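Local coordinates for putative peptidase (Clostridium acetobutylicum, PDB 3K9T), which binds one zinc ion per subunit in an aminopeptidase-like domain and probably serves in making modified polysaccharides rather than as a peptidase, at residues S192-N197 with C332-D337; G258-K263 with L339-K344. One frame throughout, in Å; residues are numbered along the deposited sequence.

Contact 1 (S192-N197 with C332-D337). With ZN (zinc ion), chain B.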
loop_
_atom_site.group_PDB
_atom_site.type_symbol
_atom_site.label_atom_id
_atom_site.label_comp_id
_atom_site.label_asym_id
_atom_site.label_seq_id
_atom_site.Cartn_x
_atom_site.Cartn_y
_atom_site.Cartn_z
ATOM N N SER A 192 43.697 -9.449 -6.837
ATOM C CA SER A 192 43.772 -8.391 -7.886
ATOM C C SER A 192 42.496 -8.238 -8.725
ATOM O O SER A 192 42.457 -8.577 -9.911
ATOM C CB SER A 192 44.973 -8.616 -8.823
ATOM O OG SER A 192 46.191 -8.629 -8.107
HETATM N N MSE A 193 41.448 -7.751 -8.070
HETATM C CA MSE A 193 40.197 -7.358 -8.709
HETATM C C MSE A 193 39.800 -6.023 -8.060
HETATM O O MSE A 193 40.001 -5.823 -6.850
HETATM C CB MSE A 193 39.112 -8.417 -8.531
HETATM C CG MSE A 193 39.416 -9.761 -9.244
HETATM SE SE MSE A 193 38.247 -11.096 -8.569
HETATM C CE MSE A 193 39.099 -11.395 -6.813
ATOM N N CYS A 194 39.249 -5.126 -8.873
ATOM C CA CYS A 194 38.995 -3.768 -8.467
ATOM C C CYS A 194 37.607 -3.478 -7.860
ATOM O O CYS A 194 37.543 -3.096 -6.716
ATOM C CB CYS A 194 39.292 -2.843 -9.649
ATOM S SG CYS A 194 41.063 -2.818 -10.070
ATOM N N ASN A 195 36.514 -3.650 -8.598
ATOM C CA ASN A 195 35.193 -3.355 -8.062
ATOM C C ASN A 195 34.885 -4.257 -6.859
ATOM O O ASN A 195 34.455 -3.793 -5.780
ATOM C CB ASN A 195 34.099 -3.453 -9.138
ATOM C CG ASN A 195 32.971 -2.380 -8.944
ATOM O OD1 ASN A 195 33.220 -1.306 -8.407
ATOM N ND2 ASN A 195 31.754 -2.682 -9.397
ATOM N N ASP A 196 35.180 -5.541 -7.018
ATOM C CA ASP A 196 35.020 -6.525 -5.946
ATOM C C ASP A 196 36.424 -7.078 -5.566
ATOM O O ASP A 196 36.876 -8.011 -6.219
ATOM C CB ASP A 196 34.079 -7.628 -6.450
ATOM C CG ASP A 196 33.902 -8.744 -5.456
ATOM O OD1 ASP A 196 34.044 -8.467 -4.253
ATOM O OD2 ASP A 196 33.643 -9.905 -5.865
ATOM N N ASN A 197 37.133 -6.524 -4.557
ATOM C CA ASN A 197 36.658 -5.414 -3.700
ATOM C C ASN A 197 37.710 -4.424 -3.206
ATOM O O ASN A 197 37.716 -4.070 -2.008
ATOM C CB ASN A 197 35.884 -5.925 -2.463
ATOM C CG ASN A 197 35.270 -4.785 -1.643
ATOM O OD1 ASN A 197 34.792 -3.786 -2.192
ATOM N ND2 ASN A 197 35.304 -4.922 -0.314
ATOM N N CYS A 332 41.081 -0.457 -15.339
ATOM C CA CYS A 332 40.308 0.293 -16.333
ATOM C C CYS A 332 38.808 0.164 -16.127
ATOM O O CYS A 332 38.045 0.923 -16.691
ATOM C CB CYS A 332 40.707 -0.089 -17.754
ATOM S SG CYS A 332 42.045 0.972 -18.347
ATOM N N TYR A 333 38.392 -0.776 -15.285
ATOM C CA TYR A 333 36.971 -0.920 -14.943
ATOM C C TYR A 333 36.548 0.082 -13.856
ATOM O O TYR A 333 35.370 0.433 -13.755
ATOM C CB TYR A 333 36.643 -2.384 -14.560
ATOM C CG TYR A 333 35.199 -2.639 -14.230
ATOM C CD1 TYR A 333 34.184 -2.367 -15.147
ATOM C CD2 TYR A 333 34.830 -3.121 -12.968
ATOM C CE1 TYR A 333 32.817 -2.587 -14.809
ATOM C CE2 TYR A 333 33.494 -3.352 -12.640
ATOM C CZ TYR A 333 32.498 -3.093 -13.568
ATOM O OH TYR A 333 31.185 -3.309 -13.237
HETATM N N MSE A 334 37.511 0.521 -13.052
HETATM C CA MSE A 334 37.315 1.622 -12.120
HETATM C C MSE A 334 37.092 2.935 -12.928
HETATM O O MSE A 334 37.731 3.185 -13.937
HETATM C CB MSE A 334 38.551 1.785 -11.232
HETATM C CG MSE A 334 38.879 0.604 -10.331
HETATM SE SE MSE A 334 37.349 0.350 -9.155
HETATM C CE MSE A 334 36.165 -0.850 -10.156
ATOM N N ASN A 335 36.161 3.746 -12.469
ATOM C CA ASN A 335 35.821 5.024 -13.066
ATOM C C ASN A 335 35.943 6.112 -11.979
ATOM O O ASN A 335 35.336 5.988 -10.927
ATOM C CB ASN A 335 34.386 4.937 -13.569
ATOM C CG ASN A 335 33.914 6.207 -14.152
ATOM O OD1 ASN A 335 33.524 7.145 -13.437
ATOM N ND2 ASN A 335 33.934 6.268 -15.471
ATOM N N LYS A 336 36.717 7.167 -12.224
ATOM C CA LYS A 336 36.981 8.170 -11.177
ATOM C C LYS A 336 35.746 8.898 -10.696
ATOM O O LYS A 336 35.603 9.165 -9.492
ATOM C CB LYS A 336 38.069 9.158 -11.610
ATOM C CG LYS A 336 39.442 8.469 -11.599
ATOM C CD LYS A 336 40.589 9.374 -11.983
ATOM C CE LYS A 336 41.905 8.633 -11.817
ATOM N NZ LYS A 336 43.053 9.274 -12.496
ATOM N N ASP A 337 34.845 9.171 -11.628
ATOM C CA ASP A 337 33.592 9.860 -11.337
ATOM C C ASP A 337 32.662 8.975 -10.559
ATOM O O ASP A 337 31.874 9.461 -9.742
ATOM C CB ASP A 337 32.935 10.315 -12.637
ATOM C CG ASP A 337 33.759 11.413 -13.353
ATOM O OD1 ASP A 337 34.277 12.311 -12.660
ATOM O OD2 ASP A 337 33.904 11.362 -14.592
HETATM ZN ZN ZN B . 33.609 -11.473 -4.721
#

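Contact 2 (G258-K263 with L339-K344)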
loop_
_atom_site.group_PDB
_atom_site.type_symbol
_atom_site.label_atom_id
_atom_site.label_comp_id
_atom_site.label_asym_id
_atom_site.label_seq_id
_atom_site.Cartn_x
_atom_site.Cartn_y
_atom_site.Cartn_z
ATOM N N GLY A 258 28.573 2.448 -13.540
ATOM C CA GLY A 258 27.119 2.265 -13.451
ATOM C C GLY A 258 26.370 3.064 -12.405
ATOM O O GLY A 258 26.956 3.822 -11.647
ATOM N N ILE A 259 25.060 2.859 -12.337
ATOM C CA ILE A 259 24.231 3.584 -11.391
ATOM C C ILE A 259 24.422 3.005 -9.956
ATOM O O ILE A 259 24.924 1.892 -9.793
ATOM C CB ILE A 259 22.713 3.581 -11.813
ATOM C CG1 ILE A 259 22.127 2.177 -11.801
ATOM C CG2 ILE A 259 22.487 4.247 -13.215
ATOM C CD1 ILE A 259 20.569 2.140 -11.570
ATOM N N LYS A 260 24.027 3.778 -8.940
ATOM C CA LYS A 260 24.058 3.326 -7.537
ATOM C C LYS A 260 22.938 2.334 -7.251
ATOM O O LYS A 260 21.851 2.403 -7.825
ATOM C CB LYS A 260 23.959 4.517 -6.570
ATOM C CG LYS A 260 25.194 5.487 -6.600
ATOM C CD LYS A 260 24.994 6.704 -5.717
ATOM C CE LYS A 260 24.056 7.711 -6.346
ATOM N NZ LYS A 260 24.626 8.288 -7.575
ATOM N N ASN A 261 23.251 1.375 -6.394
ATOM C CA ASN A 261 22.336 0.366 -5.938
ATOM C C ASN A 261 22.364 0.281 -4.420
ATOM O O ASN A 261 23.418 0.130 -3.828
ATOM C CB ASN A 261 22.754 -0.995 -6.483
ATOM C CG ASN A 261 22.350 -1.210 -7.929
ATOM O OD1 ASN A 261 21.248 -1.642 -8.187
ATOM N ND2 ASN A 261 23.255 -0.939 -8.868
ATOM N N TYR A 262 21.196 0.343 -3.793
ATOM C CA TYR A 262 21.083 0.162 -2.342
ATOM C C TYR A 262 20.340 -1.097 -1.966
ATOM O O TYR A 262 19.186 -1.279 -2.340
ATOM C CB TYR A 262 20.360 1.333 -1.685
ATOM C CG TYR A 262 20.238 1.144 -0.189
ATOM C CD1 TYR A 262 21.373 1.051 0.618
ATOM C CD2 TYR A 262 19.005 1.070 0.422
ATOM C CE1 TYR A 262 21.278 0.892 2.010
ATOM C CE2 TYR A 262 18.893 0.908 1.823
ATOM C CZ TYR A 262 20.028 0.822 2.606
ATOM O OH TYR A 262 19.896 0.654 3.977
ATOM N N LYS A 263 21.003 -1.963 -1.213
ATOM C CA LYS A 263 20.357 -3.136 -0.624
ATOM C C LYS A 263 19.920 -2.748 0.783
ATOM O O LYS A 263 20.718 -2.315 1.613
ATOM C CB LYS A 263 21.300 -4.340 -0.591
ATOM C CG LYS A 263 20.770 -5.583 0.112
ATOM C CD LYS A 263 21.787 -6.727 -0.016
ATOM C CE LYS A 263 21.375 -7.988 0.748
ATOM N NZ LYS A 263 22.298 -9.128 0.457
ATOM N N LEU A 339 33.778 6.511 -8.447
ATOM C CA LEU A 339 34.371 6.538 -7.116
ATOM C C LEU A 339 34.061 7.864 -6.413
ATOM O O LEU A 339 33.598 7.880 -5.250
ATOM C CB LEU A 339 35.848 6.319 -7.226
ATOM C CG LEU A 339 36.219 4.904 -7.629
ATOM C CD1 LEU A 339 37.625 4.944 -8.214
ATOM C CD2 LEU A 339 36.090 3.923 -6.441
ATOM N N ALA A 340 34.248 8.968 -7.131
ATOM C CA ALA A 340 33.889 10.292 -6.608
ATOM C C ALA A 340 32.431 10.331 -6.165
ATOM O O ALA A 340 32.113 10.832 -5.080
ATOM C CB ALA A 340 34.138 11.372 -7.672
ATOM N N ASP A 341 31.544 9.795 -6.999
ATOM C CA ASP A 341 30.118 9.858 -6.702
ATOM C C ASP A 341 29.728 8.964 -5.539
ATOM O O ASP A 341 28.894 9.335 -4.714
ATOM C CB ASP A 341 29.274 9.499 -7.916
ATOM C CG ASP A 341 27.781 9.637 -7.641
ATOM O OD1 ASP A 341 27.269 10.777 -7.637
ATOM O OD2 ASP A 341 27.123 8.602 -7.420
ATOM N N SER A 342 30.277 7.764 -5.491
ATOM C CA SER A 342 30.020 6.893 -4.342
ATOM C C SER A 342 30.498 7.544 -3.022
ATOM O O SER A 342 29.838 7.476 -2.013
ATOM C CB SER A 342 30.696 5.551 -4.549
ATOM O OG SER A 342 30.188 4.904 -5.706
ATOM N N TYR A 343 31.644 8.201 -3.047
ATOM C CA TYR A 343 32.180 8.841 -1.850
ATOM C C TYR A 343 31.306 10.012 -1.401
ATOM O O TYR A 343 30.983 10.138 -0.233
ATOM C CB TYR A 343 33.592 9.273 -2.167
ATOM C CG TYR A 343 34.237 10.306 -1.285
ATOM C CD1 TYR A 343 34.883 9.945 -0.113
ATOM C CD2 TYR A 343 34.295 11.637 -1.684
ATOM C CE1 TYR A 343 35.524 10.879 0.662
ATOM C CE2 TYR A 343 34.936 12.592 -0.897
ATOM C CZ TYR A 343 35.554 12.199 0.265
ATOM O OH TYR A 343 36.206 13.121 1.036
ATOM N N LYS A 344 30.942 10.859 -2.352
ATOM C CA LYS A 344 30.010 11.963 -2.135
ATOM C C LYS A 344 28.689 11.441 -1.521
ATOM O O LYS A 344 28.141 12.016 -0.560
ATOM C CB LYS A 344 29.800 12.678 -3.491
ATOM C CG LYS A 344 28.692 13.714 -3.583
ATOM C CD LYS A 344 28.977 14.734 -4.710
ATOM C CE LYS A 344 28.416 14.341 -6.065
ATOM N NZ LYS A 344 26.963 14.599 -6.123
HETATM O O HOH W 1 24.596 10.995 -7.357
#

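Contact 1 (S192-N197 with C332-D337)
N195 lies at the edge of the Y333 ring, its CB near the ring plane and 3.6 Å from CE2; the amide plane stands almost perpendicular to the ring (87°), with ND2 also near CE2. This is the zinc-site region of the aminopeptidase-like domain, where the turn leading into helix 194-211 packs on the 3-10 turn and loop before helix 336-355. With CG anti to the backbone N (chi1 -178°), the Y333 ring reaches toward N195. The N195 amide is tied elsewhere: OD1 accepts from the backbone N of G255, and ND2 hydrogen-bonds to D256, which also touches the tyrosine.

Selenomethionine M334 completes the contact. Its CG, anti to the carbonyl carbon (chi1 -63°), lies 3.5 Å from C194 CB; bends at chi2 and chi3 curl the methyl CE back to the backbone N of N195. I23 of helix 12-26 packs against both C194 and M334.

D196 follows directly and turns away to the metal. The backbone N atoms of N195 and D196 both hydrogen-bond to the carboxylate of D329, which probably helps fix the turn that presents the ligand. H190 and H325 also bind the zinc ion, and D196 OD2 reaches it at 1.9 Å.

Contact 2 (G258-K263 with L339-K344)
K260 and D341 make this contact through a salt bridge, NZ giving a hydrogen bond to OD2 at 2.5 Å. The lysine comes to the syn side of that oxygen, 15° out of the carboxylate plane, and the two side chains run at about a right angle to each other. Two bends near the end of the lysine, at chi3 and chi4, fold the ammonium round onto OD2. K260 CD also lies 3.3 Å from D341 OD2. On the aspartate, CG anti to the backbone N (chi1 -177°) carries the carboxylate out from helix 336-355.

One water doubles the link. It accepts from K260 NZ at 2.7 Å and donates to D341 OD1 at 2.7 Å, so each carboxylate oxygen is tied to the same ammonium, one directly and one through the water.

The charges join two parts of the aminopeptidase-like domain: strand 260-263, which runs between strands 311-315 and 287-290 in the eight-stranded mixed sheet, and the long helix 336-355. R316 gives D341 OD2 a second positive partner and also bonds to S342 OG and G258 O, spanning both segments.

Apolar packing on the lysine comes from outside the pair, where its side chain touches L280 of helix 271-282 and C283. A second ammonium, K344 NZ, stands 6.9 Å from K260 NZ and adds positive charge near the D341 carboxylate, which probably favours its ionised form.

In the fold
Helix 336-355 serves both contacts: contact 1 uses the loop entering it and contact 2 its second turn, with centres about 12 Å apart. Contact 1 is buried and joins the loop before the helix to the zinc-binding region; contact 2 is only partly buried, away from the metal, and joins the helix to a sheet strand. Their chemistry follows. Across 192-197 and 332-337 there is no hydrogen bond, just packing of selenomethionine, cysteine, amide and ring, while N195 hydrogen-bonds to G255, D256 and D329, and D196 binds the zinc ion and hydrogen-bonds to Y187. Across 258-263 and 339-344 nearly everything rests on one charged pair and a water. Helix 12-26 touches side chains of 332-337 and 339-344 alike.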